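Local coordinates for protein N-acetylglucosamine-6-phosphate deacetylase (Thermotoga maritima, PDB 1O12) that probably removes the acetyl group from N-acetylglucosamine-6-phosphate, as a metal-dependent hydrolase of the amidohydrolase superfamily that uses one metal ion per subunit, at residues 70-78 and 90-98; 347-355 and 363-371. All coordinates share one frame; numbering follows the deposited sequence.

Contact 1. Residues 70-78 and 90-98; sequences TMNCDFSEM and FLATTVSTS
T70 sets its forked side chain against the methyl of A92 and the carbonyl O of T93, standing between M71 on one flank and F75 and M78 on the other. Its CG2, anti to the backbone N, lies 3.7 Å from A92 CB and 4.0 Å from T94 CG2, while OG1 hydrogen-bonds the carbonyl O of H63. A serine here would probably leave a gap between the methyls of A92 and T94, where CG2 now sits. The bent selenomethionine M71 passes its SE 4.1 Å from V95 CG2 and ends tip to tip with T97, M71 CE to T97 OG1 3.3 Å. F75 CE2 lies 3.9 Å from A92 CB, the methyl meeting the rim of the ring and not a face. M78 crosses F90 at about a right angle, M78 CB to F90 CZ 3.9 Å. No hydrogen bond spans the two segments; they meet through van der Waals packing. F75 and M78 of helix 75-83 thus lie on barrel strand 87-93, and the loop before the helix follows that strand's end and the loop beyond. The strand pairs with strands 52-59 and 121-127; helix 99-115 touches M71, F75 and T97, and I62 of strand 61-65 touches M78 and F90.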
loop_
_atom_site.group_PDB
_atom_site.type_symbol
_atom_site.label_atom_id
_atom_site.label_comp_id
_atom_site.label_asym_id
_atom_site.label_seq_id
_atom_site.Cartn_x
_atom_site.Cartn_y
_atom_site.Cartn_z
ATOM N N THR A 70 -8.535 -32.540 5.678
ATOM C CA THR A 70 -7.182 -32.892 6.021
ATOM C C THR A 70 -7.225 -33.491 7.441
ATOM O O THR A 70 -6.371 -34.305 7.817
ATOM C CB THR A 70 -6.294 -31.622 5.950
ATOM O OG1 THR A 70 -6.176 -31.225 4.580
ATOM C CG2 THR A 70 -4.906 -31.854 6.542
HETATM N N MSE A 71 -8.233 -33.105 8.222
HETATM C CA MSE A 71 -8.351 -33.628 9.577
HETATM C C MSE A 71 -8.652 -35.135 9.583
HETATM O O MSE A 71 -8.263 -35.848 10.510
HETATM C CB MSE A 71 -9.413 -32.852 10.377
HETATM C CG MSE A 71 -9.033 -31.391 10.697
HETATM SE SE MSE A 71 -7.133 -31.023 11.231
HETATM C CE MSE A 71 -7.287 -31.113 13.180
ATOM N N ASN A 72 -9.320 -35.622 8.540
ATOM C CA ASN A 72 -9.642 -37.044 8.426
ATOM C C ASN A 72 -8.694 -37.740 7.442
ATOM O O ASN A 72 -8.819 -38.927 7.171
ATOM C CB ASN A 72 -11.113 -37.208 8.015
ATOM C CG ASN A 72 -12.091 -36.649 9.088
ATOM O OD1 ASN A 72 -12.213 -37.208 10.198
ATOM N ND2 ASN A 72 -12.767 -35.541 8.766
ATOM N N CYS A 73 -7.745 -36.969 6.916
ATOM C CA CYS A 73 -6.718 -37.440 6.008
ATOM C C CYS A 73 -7.225 -38.052 4.740
ATOM O O CYS A 73 -6.730 -39.091 4.307
ATOM C CB CYS A 73 -5.816 -38.434 6.711
ATOM S SG CYS A 73 -5.122 -37.820 8.269
ATOM N N ASP A 74 -8.209 -37.397 4.132
ATOM C CA ASP A 74 -8.777 -37.875 2.882
ATOM C C ASP A 74 -7.929 -37.358 1.725
ATOM O O ASP A 74 -8.419 -36.665 0.846
ATOM C CB ASP A 74 -10.212 -37.371 2.739
ATOM C CG ASP A 74 -11.048 -37.660 3.968
ATOM O OD1 ASP A 74 -11.242 -38.856 4.273
ATOM O OD2 ASP A 74 -11.508 -36.701 4.632
ATOM N N PHE A 75 -6.651 -37.700 1.734
ATOM C CA PHE A 75 -5.730 -37.266 0.692
ATOM C C PHE A 75 -6.144 -37.742 -0.694
ATOM O O PHE A 75 -6.165 -36.959 -1.648
ATOM C CB PHE A 75 -4.318 -37.759 1.019
ATOM C CG PHE A 75 -3.868 -37.399 2.403
ATOM C CD1 PHE A 75 -3.384 -38.380 3.269
ATOM C CD2 PHE A 75 -3.966 -36.083 2.858
ATOM C CE1 PHE A 75 -3.006 -38.064 4.570
ATOM C CE2 PHE A 75 -3.596 -35.744 4.165
ATOM C CZ PHE A 75 -3.113 -36.738 5.029
ATOM N N SER A 76 -6.475 -39.020 -0.815
ATOM C CA SER A 76 -6.876 -39.573 -2.097
ATOM C C SER A 76 -8.052 -38.834 -2.694
ATOM O O SER A 76 -8.092 -38.601 -3.904
ATOM C CB SER A 76 -7.258 -41.036 -1.952
ATOM O OG SER A 76 -7.469 -41.582 -3.241
ATOM N N GLU A 77 -9.022 -38.473 -1.859
ATOM C CA GLU A 77 -10.181 -37.755 -2.380
ATOM C C GLU A 77 -9.776 -36.360 -2.811
ATOM O O GLU A 77 -10.107 -35.933 -3.926
ATOM C CB GLU A 77 -11.328 -37.667 -1.357
ATOM C CG GLU A 77 -12.026 -38.977 -1.095
ATOM C CD GLU A 77 -11.207 -39.878 -0.200
ATOM O OE1 GLU A 77 -11.564 -41.073 -0.070
ATOM O OE2 GLU A 77 -10.206 -39.396 0.391
HETATM N N MSE A 78 -9.058 -35.654 -1.940
HETATM C CA MSE A 78 -8.613 -34.306 -2.266
HETATM C C MSE A 78 -7.813 -34.302 -3.561
HETATM O O MSE A 78 -8.110 -33.516 -4.471
HETATM C CB MSE A 78 -7.767 -33.750 -1.129
HETATM C CG MSE A 78 -8.564 -33.536 0.136
HETATM SE SE MSE A 78 -7.568 -32.878 1.694
HETATM C CE MSE A 78 -7.207 -31.051 1.101
ATOM N N PHE A 90 -0.135 -29.825 -4.065
ATOM C CA PHE A 90 -0.856 -29.176 -2.989
ATOM C C PHE A 90 -0.329 -29.597 -1.618
ATOM O O PHE A 90 0.441 -30.561 -1.468
ATOM C CB PHE A 90 -2.358 -29.422 -3.113
ATOM C CG PHE A 90 -2.828 -30.777 -2.611
ATOM C CD1 PHE A 90 -3.461 -30.895 -1.360
ATOM C CD2 PHE A 90 -2.743 -31.899 -3.417
ATOM C CE1 PHE A 90 -4.012 -32.121 -0.942
ATOM C CE2 PHE A 90 -3.280 -33.102 -3.014
ATOM C CZ PHE A 90 -3.921 -33.218 -1.772
ATOM N N LEU A 91 -0.732 -28.812 -0.632
ATOM C CA LEU A 91 -0.356 -29.001 0.751
ATOM C C LEU A 91 -1.659 -29.066 1.541
ATOM O O LEU A 91 -2.401 -28.072 1.632
ATOM C CB LEU A 91 0.493 -27.802 1.203
ATOM C CG LEU A 91 1.971 -27.891 1.591
ATOM C CD1 LEU A 91 2.714 -28.900 0.743
ATOM C CD2 LEU A 91 2.580 -26.482 1.493
ATOM N N ALA A 92 -1.938 -30.255 2.071
ATOM C CA ALA A 92 -3.111 -30.509 2.905
ATOM C C ALA A 92 -2.824 -29.688 4.154
ATOM O O ALA A 92 -1.864 -29.924 4.853
ATOM C CB ALA A 92 -3.200 -31.987 3.229
ATOM N N THR A 93 -3.665 -28.708 4.417
ATOM C CA THR A 93 -3.469 -27.780 5.516
ATOM C C THR A 93 -4.298 -28.097 6.732
ATOM O O THR A 93 -5.483 -28.390 6.633
ATOM C CB THR A 93 -3.788 -26.343 5.023
ATOM O OG1 THR A 93 -3.192 -26.169 3.728
ATOM C CG2 THR A 93 -3.239 -25.279 5.981
ATOM N N THR A 94 -3.671 -28.021 7.890
ATOM C CA THR A 94 -4.360 -28.304 9.137
ATOM C C THR A 94 -4.844 -27.011 9.771
ATOM O O THR A 94 -4.616 -25.917 9.251
ATOM C CB THR A 94 -3.399 -28.958 10.125
ATOM O OG1 THR A 94 -2.288 -28.073 10.351
ATOM C CG2 THR A 94 -2.872 -30.278 9.567
ATOM N N VAL A 95 -5.542 -27.145 10.891
ATOM C CA VAL A 95 -5.967 -25.979 11.655
ATOM C C VAL A 95 -5.370 -26.233 13.048
ATOM O O VAL A 95 -4.737 -27.262 13.249
ATOM C CB VAL A 95 -7.501 -25.861 11.725
ATOM C CG1 VAL A 95 -8.035 -25.457 10.375
ATOM C CG2 VAL A 95 -8.116 -27.173 12.164
ATOM N N SER A 96 -5.525 -25.308 13.993
ATOM C CA SER A 96 -4.992 -25.535 15.336
ATOM C C SER A 96 -5.601 -26.823 15.906
ATOM O O SER A 96 -6.809 -27.080 15.785
ATOM C CB SER A 96 -5.309 -24.360 16.255
ATOM O OG SER A 96 -4.577 -23.219 15.854
ATOM N N THR A 97 -4.747 -27.636 16.518
ATOM C CA THR A 97 -5.208 -28.898 17.056
ATOM C C THR A 97 -4.221 -29.483 18.070
ATOM O O THR A 97 -3.281 -28.811 18.496
ATOM C CB THR A 97 -5.466 -29.886 15.875
ATOM O OG1 THR A 97 -6.276 -30.978 16.334
ATOM C CG2 THR A 97 -4.127 -30.396 15.273
ATOM N N SER A 98 -4.436 -30.736 18.451
ATOM C CA SER A 98 -3.555 -31.385 19.427
ATOM C C SER A 98 -2.261 -31.938 18.829
ATOM O O SER A 98 -2.211 -32.276 17.654
ATOM C CB SER A 98 -4.310 -32.523 20.140
ATOM O OG SER A 98 -4.925 -33.424 19.228
#

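Contact 2. Residues 347-355 and 363-371; sequences EGTRADLVL and VMTIKEGEV
D352 holds its CG anti to the carbonyl carbon (chi1 -73°), and K367, its chain folded at chi2 (-55°), lies alongside it pointing the same way, which brings K367 NZ 2.9 Å from D352 OD2 in a salt bridge. The two residues stand at the open end of a beta hairpin in which strand 353-356 runs antiparallel to strand 362-367. The other carboxylate oxygen of D352, OD1, takes the backbone N of E368 at 2.8 Å, nearly along its C-O axis, so one side chain grips both the lysine and the backbone where the strand ends. Next to it R350 crosses E368 obliquely in a second salt bridge: R350 NE hydrogen-bonds E368 OE2 at 2.7 Å, from above the carboxylate plane, and the two flat groups are turned 71° apart. The positive groups of R350 and K367 probably ease the closeness of the D352 and E368 carboxylates.

Along the strands, L353 and I366 form a hydrogen-bonded pair, and V354 faces T365 in a non-hydrogen-bonded one, where T365 OG1 turns to the carbonyl O of Y83. L353, I366, L355 and M364 send their side chains to one face; V354 and T365 occupy the other, where V354 packs on M54 and F57 of strand 52-59. The pairing closes in a classic beta bulge, V363 and M364 both facing L355. There L355 N bonds M364 O at 2.7 Å, in the carbonyl plane, and L355 O accepts from two donors, V363 N at 2.9 Å and M364 N at 3.3 Å.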
loop_
_atom_site.group_PDB
_atom_site.type_symbol
_atom_site.label_atom_id
_atom_site.label_comp_id
_atom_site.label_asym_id
_atom_site.label_seq_id
_atom_site.Cartn_x
_atom_site.Cartn_y
_atom_site.Cartn_z
ATOM N N GLU A 347 12.367 -26.622 -21.277
ATOM C CA GLU A 347 13.117 -27.853 -21.417
ATOM C C GLU A 347 13.914 -28.216 -20.166
ATOM O O GLU A 347 14.622 -27.386 -19.600
ATOM C CB GLU A 347 14.026 -27.745 -22.631
ATOM C CG GLU A 347 13.247 -27.977 -23.900
ATOM C CD GLU A 347 13.974 -27.538 -25.149
ATOM O OE1 GLU A 347 15.228 -27.652 -25.159
ATOM O OE2 GLU A 347 13.281 -27.101 -26.114
ATOM N N GLY A 348 13.754 -29.461 -19.728
ATOM C CA GLY A 348 14.465 -29.948 -18.563
ATOM C C GLY A 348 13.650 -30.047 -17.293
ATOM O O GLY A 348 14.099 -30.633 -16.307
ATOM N N THR A 349 12.443 -29.497 -17.303
ATOM C CA THR A 349 11.615 -29.522 -16.103
ATOM C C THR A 349 10.504 -30.589 -16.107
ATOM O O THR A 349 10.234 -31.232 -17.127
ATOM C CB THR A 349 10.998 -28.139 -15.880
ATOM O OG1 THR A 349 10.043 -27.876 -16.917
ATOM C CG2 THR A 349 12.080 -27.059 -15.921
ATOM N N ARG A 350 9.862 -30.768 -14.955
ATOM C CA ARG A 350 8.789 -31.738 -14.816
ATOM C C ARG A 350 7.525 -31.367 -15.592
ATOM O O ARG A 350 7.079 -30.213 -15.586
ATOM C CB ARG A 350 8.425 -31.924 -13.337
ATOM C CG ARG A 350 9.614 -32.252 -12.449
ATOM C CD ARG A 350 10.139 -33.662 -12.661
ATOM N NE ARG A 350 9.526 -34.639 -11.753
ATOM C CZ ARG A 350 9.658 -34.657 -10.417
ATOM N NH1 ARG A 350 10.394 -33.740 -9.776
ATOM N NH2 ARG A 350 9.047 -35.616 -9.714
ATOM N N ALA A 351 6.929 -32.366 -16.240
ATOM C CA ALA A 351 5.719 -32.119 -16.994
ATOM C C ALA A 351 4.429 -32.073 -16.156
ATOM O O ALA A 351 3.566 -32.930 -16.294
ATOM C CB ALA A 351 5.577 -33.130 -18.129
ATOM N N ASP A 352 4.315 -31.091 -15.263
ATOM C CA ASP A 352 3.066 -30.921 -14.510
ATOM C C ASP A 352 2.441 -29.740 -15.262
ATOM O O ASP A 352 2.940 -28.603 -15.213
ATOM C CB ASP A 352 3.325 -30.578 -13.032
ATOM C CG ASP A 352 3.837 -31.788 -12.215
ATOM O OD1 ASP A 352 3.790 -32.930 -12.733
ATOM O OD2 ASP A 352 4.277 -31.597 -11.050
ATOM N N LEU A 353 1.366 -30.017 -15.994
ATOM C CA LEU A 353 0.747 -28.986 -16.814
ATOM C C LEU A 353 -0.762 -28.959 -16.767
ATOM O O LEU A 353 -1.396 -29.939 -16.391
ATOM C CB LEU A 353 1.162 -29.195 -18.261
ATOM C CG LEU A 353 2.637 -29.367 -18.581
ATOM C CD1 LEU A 353 2.790 -30.182 -19.858
ATOM C CD2 LEU A 353 3.280 -27.994 -18.705
ATOM N N VAL A 354 -1.336 -27.817 -17.143
ATOM C CA VAL A 354 -2.774 -27.703 -17.213
ATOM C C VAL A 354 -3.140 -27.029 -18.531
ATOM O O VAL A 354 -2.573 -25.995 -18.904
ATOM C CB VAL A 354 -3.361 -26.900 -16.021
ATOM C CG1 VAL A 354 -2.729 -25.513 -15.933
ATOM C CG2 VAL A 354 -4.890 -26.816 -16.155
ATOM N N LEU A 355 -4.069 -27.638 -19.255
ATOM C CA LEU A 355 -4.539 -27.069 -20.518
ATOM C C LEU A 355 -5.902 -26.423 -20.244
ATOM O O LEU A 355 -6.738 -27.017 -19.565
ATOM C CB LEU A 355 -4.691 -28.155 -21.575
ATOM C CG LEU A 355 -4.976 -27.606 -22.977
ATOM C CD1 LEU A 355 -3.683 -26.982 -23.566
ATOM C CD2 LEU A 355 -5.492 -28.740 -23.869
ATOM N N VAL A 363 -9.433 -27.918 -19.030
ATOM C CA VAL A 363 -9.890 -28.950 -19.924
ATOM C C VAL A 363 -8.979 -30.179 -19.852
ATOM O O VAL A 363 -9.312 -31.235 -20.351
ATOM C CB VAL A 363 -10.047 -28.400 -21.399
ATOM C CG1 VAL A 363 -9.561 -26.985 -21.483
ATOM C CG2 VAL A 363 -9.295 -29.257 -22.397
HETATM N N MSE A 364 -7.840 -30.064 -19.200
HETATM C CA MSE A 364 -6.950 -31.207 -19.106
HETATM C C MSE A 364 -5.794 -30.943 -18.159
HETATM O O MSE A 364 -5.184 -29.872 -18.183
HETATM C CB MSE A 364 -6.407 -31.573 -20.491
HETATM C CG MSE A 364 -5.481 -32.792 -20.470
HETATM SE SE MSE A 364 -5.031 -33.561 -22.253
HETATM C CE MSE A 364 -3.134 -33.136 -22.409
ATOM N N THR A 365 -5.499 -31.928 -17.325
ATOM C CA THR A 365 -4.418 -31.794 -16.367
ATOM C C THR A 365 -3.449 -32.941 -16.563
ATOM O O THR A 365 -3.847 -34.072 -16.814
ATOM C CB THR A 365 -4.973 -31.790 -14.909
ATOM O OG1 THR A 365 -5.939 -30.738 -14.778
ATOM C CG2 THR A 365 -3.867 -31.569 -13.890
ATOM N N ILE A 366 -2.170 -32.633 -16.463
ATOM C CA ILE A 366 -1.114 -33.607 -16.626
ATOM C C ILE A 366 -0.208 -33.527 -15.420
ATOM O O ILE A 366 0.213 -32.445 -15.049
ATOM C CB ILE A 366 -0.319 -33.294 -17.892
ATOM C CG1 ILE A 366 -1.283 -33.385 -19.097
ATOM C CG2 ILE A 366 0.913 -34.220 -18.008
ATOM C CD1 ILE A 366 -0.779 -32.758 -20.364
ATOM N N LYS A 367 0.076 -34.675 -14.809
ATOM C CA LYS A 367 0.944 -34.787 -13.623
ATOM C C LYS A 367 2.018 -35.777 -14.067
ATOM O O LYS A 367 1.687 -36.897 -14.438
ATOM C CB LYS A 367 0.150 -35.407 -12.462
ATOM C CG LYS A 367 0.442 -34.893 -11.083
ATOM C CD LYS A 367 1.893 -34.976 -10.714
ATOM C CE LYS A 367 2.108 -34.392 -9.332
ATOM N NZ LYS A 367 3.380 -33.625 -9.181
ATOM N N GLU A 368 3.289 -35.396 -14.047
ATOM C CA GLU A 368 4.307 -36.337 -14.494
ATOM C C GLU A 368 3.927 -36.972 -15.843
ATOM O O GLU A 368 3.633 -38.165 -15.897
ATOM C CB GLU A 368 4.476 -37.466 -13.468
ATOM C CG GLU A 368 5.443 -37.159 -12.360
ATOM C CD GLU A 368 6.859 -36.933 -12.877
ATOM O OE1 GLU A 368 7.486 -37.910 -13.341
ATOM O OE2 GLU A 368 7.345 -35.779 -12.824
ATOM N N GLY A 369 3.904 -36.176 -16.914
ATOM C CA GLY A 369 3.577 -36.686 -18.238
ATOM C C GLY A 369 2.351 -37.569 -18.434
ATOM O O GLY A 369 2.105 -38.035 -19.549
ATOM N N GLU A 370 1.582 -37.814 -17.381
ATOM C CA GLU A 370 0.373 -38.623 -17.499
ATOM C C GLU A 370 -0.869 -37.739 -17.332
ATOM O O GLU A 370 -0.969 -36.956 -16.381
ATOM C CB GLU A 370 0.338 -39.720 -16.421
ATOM C CG GLU A 370 1.522 -40.699 -16.442
ATOM C CD GLU A 370 1.564 -41.572 -17.702
ATOM O OE1 GLU A 370 0.517 -42.182 -18.027
ATOM O OE2 GLU A 370 2.640 -41.656 -18.355
ATOM N N VAL A 371 -1.808 -37.867 -18.264
ATOM C CA VAL A 371 -3.071 -37.132 -18.226
ATOM C C VAL A 371 -3.857 -37.642 -17.039
ATOM O O VAL A 371 -4.199 -38.809 -17.011
ATOM C CB VAL A 371 -3.916 -37.446 -19.447
ATOM C CG1 VAL A 371 -5.169 -36.588 -19.455
ATOM C CG2 VAL A 371 -3.068 -37.288 -20.693
#

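Contact 1 is complete long before the chain reaches contact 2, and both belong to the same amidohydrolase-type chain. Their centres are 24 Å apart and their nearest atoms about 7 Å, without touching. Strand 52-59 links them: it pairs in parallel with strand 87-93 of contact 1 and antiparallel with strand 353-356 of contact 2. Contact 1 belongs to the barrel that holds the metal, with the side chain of V95 about 7 Å from the iron ion and that of T93 about 4 Å from that of the metal ligand E127. Contact 2, far from the metal site, ties late-chain strands onto strand 52-59, so early and late parts of the chain meet there.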